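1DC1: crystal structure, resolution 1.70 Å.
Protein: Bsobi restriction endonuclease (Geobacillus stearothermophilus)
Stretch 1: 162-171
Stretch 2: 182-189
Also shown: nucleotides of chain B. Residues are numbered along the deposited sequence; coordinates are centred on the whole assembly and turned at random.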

# COMPACT_ATOMS: atom_id res chain seq x y z
N SER D 162 22.48 8.89 -10.62
CA SER D 162 21.24 9.34 -9.96
C SER D 162 21.47 10.51 -8.97
O SER D 162 20.56 11.32 -8.72
CB SER D 162 20.61 8.18 -9.22
OG SER D 162 21.50 7.79 -8.20
N ARG D 163 22.69 10.60 -8.44
CA ARG D 163 23.05 11.69 -7.53
C ARG D 163 23.11 13.05 -8.26
O ARG D 163 22.91 14.12 -7.63
CB ARG D 163 24.41 11.43 -6.88
CG ARG D 163 24.39 10.42 -5.80
CD ARG D 163 25.12 9.25 -6.29
NE ARG D 163 26.39 9.05 -5.61
CZ ARG D 163 27.52 8.70 -6.22
NH1 ARG D 163 27.56 8.52 -7.53
NH2 ARG D 163 28.61 8.47 -5.51
N ASP D 164 23.43 13.03 -9.56
CA ASP D 164 23.49 14.27 -10.33
C ASP D 164 22.14 14.56 -10.94
O ASP D 164 21.80 14.03 -12.00
CB ASP D 164 24.55 14.17 -11.44
CG ASP D 164 24.83 15.53 -12.11
OD1 ASP D 164 24.02 16.47 -11.94
OD2 ASP D 164 25.86 15.66 -12.81
N LYS D 165 21.39 15.45 -10.29
CA LYS D 165 20.05 15.82 -10.74
C LYS D 165 19.91 16.61 -12.06
O LYS D 165 18.79 16.77 -12.57
CB LYS D 165 19.30 16.54 -9.62
CG LYS D 165 19.16 15.71 -8.32
CD LYS D 165 18.78 14.25 -8.58
CE LYS D 165 18.82 13.51 -7.27
NZ LYS D 165 18.45 12.08 -7.38
N LYS D 166 21.00 17.10 -12.64
CA LYS D 166 20.82 17.76 -13.92
C LYS D 166 20.49 16.58 -14.83
O LYS D 166 19.88 16.76 -15.88
CB LYS D 166 22.09 18.43 -14.41
CG LYS D 166 22.99 19.01 -13.33
CD LYS D 166 24.44 19.10 -13.85
CE LYS D 166 25.53 18.87 -12.76
NZ LYS D 166 25.10 19.02 -11.32
N TYR D 167 20.86 15.37 -14.41
CA TYR D 167 20.62 14.15 -15.18
C TYR D 167 20.99 14.34 -16.61
O TYR D 167 20.21 14.01 -17.51
CB TYR D 167 19.16 13.74 -15.16
CG TYR D 167 18.72 13.21 -13.84
CD1 TYR D 167 19.58 12.43 -13.05
CD2 TYR D 167 17.42 13.46 -13.36
CE1 TYR D 167 19.19 11.92 -11.84
CE2 TYR D 167 17.01 12.95 -12.14
CZ TYR D 167 17.90 12.18 -11.39
OH TYR D 167 17.51 11.70 -10.17
N THR D 168 22.18 14.86 -16.85
CA THR D 168 22.61 15.08 -18.21
C THR D 168 24.00 14.52 -18.47
O THR D 168 24.34 14.20 -19.61
CB THR D 168 22.62 16.60 -18.52
OG1 THR D 168 22.64 16.79 -19.94
CG2 THR D 168 23.85 17.30 -17.84
N ASN D 169 24.81 14.41 -17.43
CA ASN D 169 26.19 13.95 -17.62
C ASN D 169 26.38 12.44 -17.78
O ASN D 169 26.61 11.73 -16.81
CB ASN D 169 27.08 14.47 -16.50
CG ASN D 169 28.57 14.22 -16.76
OD1 ASN D 169 29.07 14.38 -17.89
ND2 ASN D 169 29.29 13.84 -15.71
N TRP D 170 26.28 11.96 -19.02
CA TRP D 170 26.45 10.54 -19.28
C TRP D 170 27.93 10.15 -19.25
O TRP D 170 28.71 10.56 -20.11
CB TRP D 170 25.83 10.18 -20.62
CG TRP D 170 24.34 10.13 -20.53
CD1 TRP D 170 23.46 11.17 -20.75
CD2 TRP D 170 23.53 8.97 -20.23
NE1 TRP D 170 22.16 10.74 -20.61
CE2 TRP D 170 22.17 9.39 -20.30
CE3 TRP D 170 23.81 7.62 -19.92
CZ2 TRP D 170 21.08 8.50 -20.05
CZ3 TRP D 170 22.72 6.72 -19.68
CH2 TRP D 170 21.37 7.18 -19.75
N MET D 171 28.29 9.36 -18.25
CA MET D 171 29.68 8.96 -18.11
C MET D 171 29.97 7.59 -18.67
O MET D 171 29.10 6.72 -18.73
CB MET D 171 30.13 8.99 -16.63
CG MET D 171 29.64 10.22 -15.87
SD MET D 171 29.78 10.05 -14.10
CE MET D 171 31.42 9.69 -13.94
N THR D 182 24.19 0.77 -7.94
CA THR D 182 23.78 1.48 -6.74
C THR D 182 23.42 2.91 -7.05
O THR D 182 22.60 3.52 -6.36
CB THR D 182 24.91 1.53 -5.69
OG1 THR D 182 25.22 0.21 -5.26
CG2 THR D 182 24.48 2.36 -4.52
N PHE D 183 24.05 3.47 -8.07
CA PHE D 183 23.82 4.87 -8.41
C PHE D 183 23.44 5.18 -9.82
O PHE D 183 23.56 6.32 -10.25
CB PHE D 183 25.05 5.68 -8.08
CG PHE D 183 25.33 5.73 -6.63
CD1 PHE D 183 24.39 6.31 -5.77
CD2 PHE D 183 26.51 5.22 -6.14
CE1 PHE D 183 24.62 6.38 -4.43
CE2 PHE D 183 26.77 5.28 -4.80
CZ PHE D 183 25.81 5.87 -3.93
N ALA D 184 23.00 4.18 -10.55
CA ALA D 184 22.62 4.41 -11.92
C ALA D 184 21.14 4.67 -12.11
O ALA D 184 20.28 3.83 -11.79
CB ALA D 184 23.08 3.23 -12.80
N LYS D 185 20.88 5.86 -12.68
CA LYS D 185 19.56 6.37 -13.04
C LYS D 185 19.24 5.89 -14.47
O LYS D 185 18.09 5.74 -14.85
CB LYS D 185 19.61 7.92 -12.94
CG LYS D 185 18.53 8.74 -13.69
CD LYS D 185 17.12 8.34 -13.27
CE LYS D 185 16.06 9.19 -13.95
NZ LYS D 185 14.89 9.34 -13.03
N GLY D 186 20.29 5.63 -15.25
CA GLY D 186 20.10 5.19 -16.63
C GLY D 186 21.37 4.55 -17.17
O GLY D 186 22.45 4.74 -16.61
N ILE D 187 21.24 3.80 -18.26
CA ILE D 187 22.38 3.11 -18.87
C ILE D 187 22.14 3.27 -20.36
O ILE D 187 20.99 3.22 -20.82
CB ILE D 187 22.38 1.60 -18.52
CG1 ILE D 187 22.53 1.43 -17.00
CG2 ILE D 187 23.44 0.82 -19.37
CD1 ILE D 187 23.90 1.78 -16.47
N SER D 188 23.22 3.47 -21.10
CA SER D 188 23.09 3.65 -22.53
C SER D 188 24.11 2.82 -23.30
O SER D 188 25.27 2.77 -22.92
CB SER D 188 23.26 5.13 -22.82
OG SER D 188 22.97 5.36 -24.18
N TRP D 189 23.71 2.20 -24.40
CA TRP D 189 24.64 1.40 -25.21
C TRP D 189 24.27 1.46 -26.71
O TRP D 189 23.29 2.11 -27.14
CB TRP D 189 24.62 -0.08 -24.79
CG TRP D 189 23.25 -0.73 -24.99
CD1 TRP D 189 22.82 -1.49 -26.08
CD2 TRP D 189 22.14 -0.68 -24.06
NE1 TRP D 189 21.51 -1.91 -25.85
CE2 TRP D 189 21.07 -1.43 -24.63
CE3 TRP D 189 21.94 -0.08 -22.79
CZ2 TRP D 189 19.81 -1.59 -23.97
CZ3 TRP D 189 20.71 -0.24 -22.13
CH2 TRP D 189 19.67 -0.98 -22.72
P DT B 13 14.64 12.61 -8.35
OP1 DT B 13 16.02 12.08 -8.13
OP2 DT B 13 14.33 14.01 -7.89
O5' DT B 13 14.31 12.49 -9.91

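A contact between two stretches of one chain can combine a backbone hydrogen bond with side-chain packing of very different chemistry, as these two stretches of the BsoBI restriction endonuclease illustrate. The first stretch is mostly loop, reversing through a type I beta turn from Asp-164 to Tyr-167 and running into a strand at its end. The second turns a corner at Lys-185 and continues as a strand. The chains come close near that corner, where the CA atoms of Ser-162 and Lys-185 lie 4.6 Å apart; farther along they are more widely separated, with 8.3 Å between the CA atoms of Trp-170 and Ser-188. One backbone hydrogen bond joins them: Ser-162 N donates to Phe-183 O at 2.8 Å, and its angle of 166° makes it nearly straight.

Where the backbones are close, side chains pack directly. The CB atoms of Ser-162 and Lys-185 are 3.9 Å apart, each CA-to-CB bond pointing toward the other stretch. Next to Ser-162, Arg-163 sets out sideways, but its end comes nearer and its guanidinium lies flat on the Phe-183 ring. The planes are only 11° apart, and Arg-163 CZ sits 3.6 Å from the centroid of the ring atoms CG to CZ of Phe-183, almost on the ring normal. This is a cation-pi stack, in which a delocalised positive charge meets the electron-rich face of an aromatic ring.

Lys-185 offers its aliphatic portion to a second ring. Its CG lies over one face of Tyr-167, 3.7 Å from Tyr-167 CE1, in a CH-pi contact, while its amino group is hydrogen-bonded elsewhere in the structure. A long side chain can thus serve an aromatic neighbour with its methylenes and a polar partner with its tip.

Where the backbones are farther apart, Trp-170 bridges the gap. Its CZ3 approaches Gly-186 C, Ile-187 C and Ser-188 CB, each at 3.6 Å, so the indole packs against backbone as well as side chain. The absence of a side chain at Gly-186 matters here: an ideally placed CB would lie 2.9 Å from Trp-170 CH2, a clash.

The same loop also meets DNA. Tyr-167 OH and Lys-165 NZ donate hydrogen bonds to OP1 of DT13, at 2.6 and 2.5 Å respectively, and Lys-165 NZ also reaches Ser-162 O at 2.6 Å. Tyr-167 therefore combines two roles, its ring face packing against Lys-185 while its hydroxyl holds a phosphate.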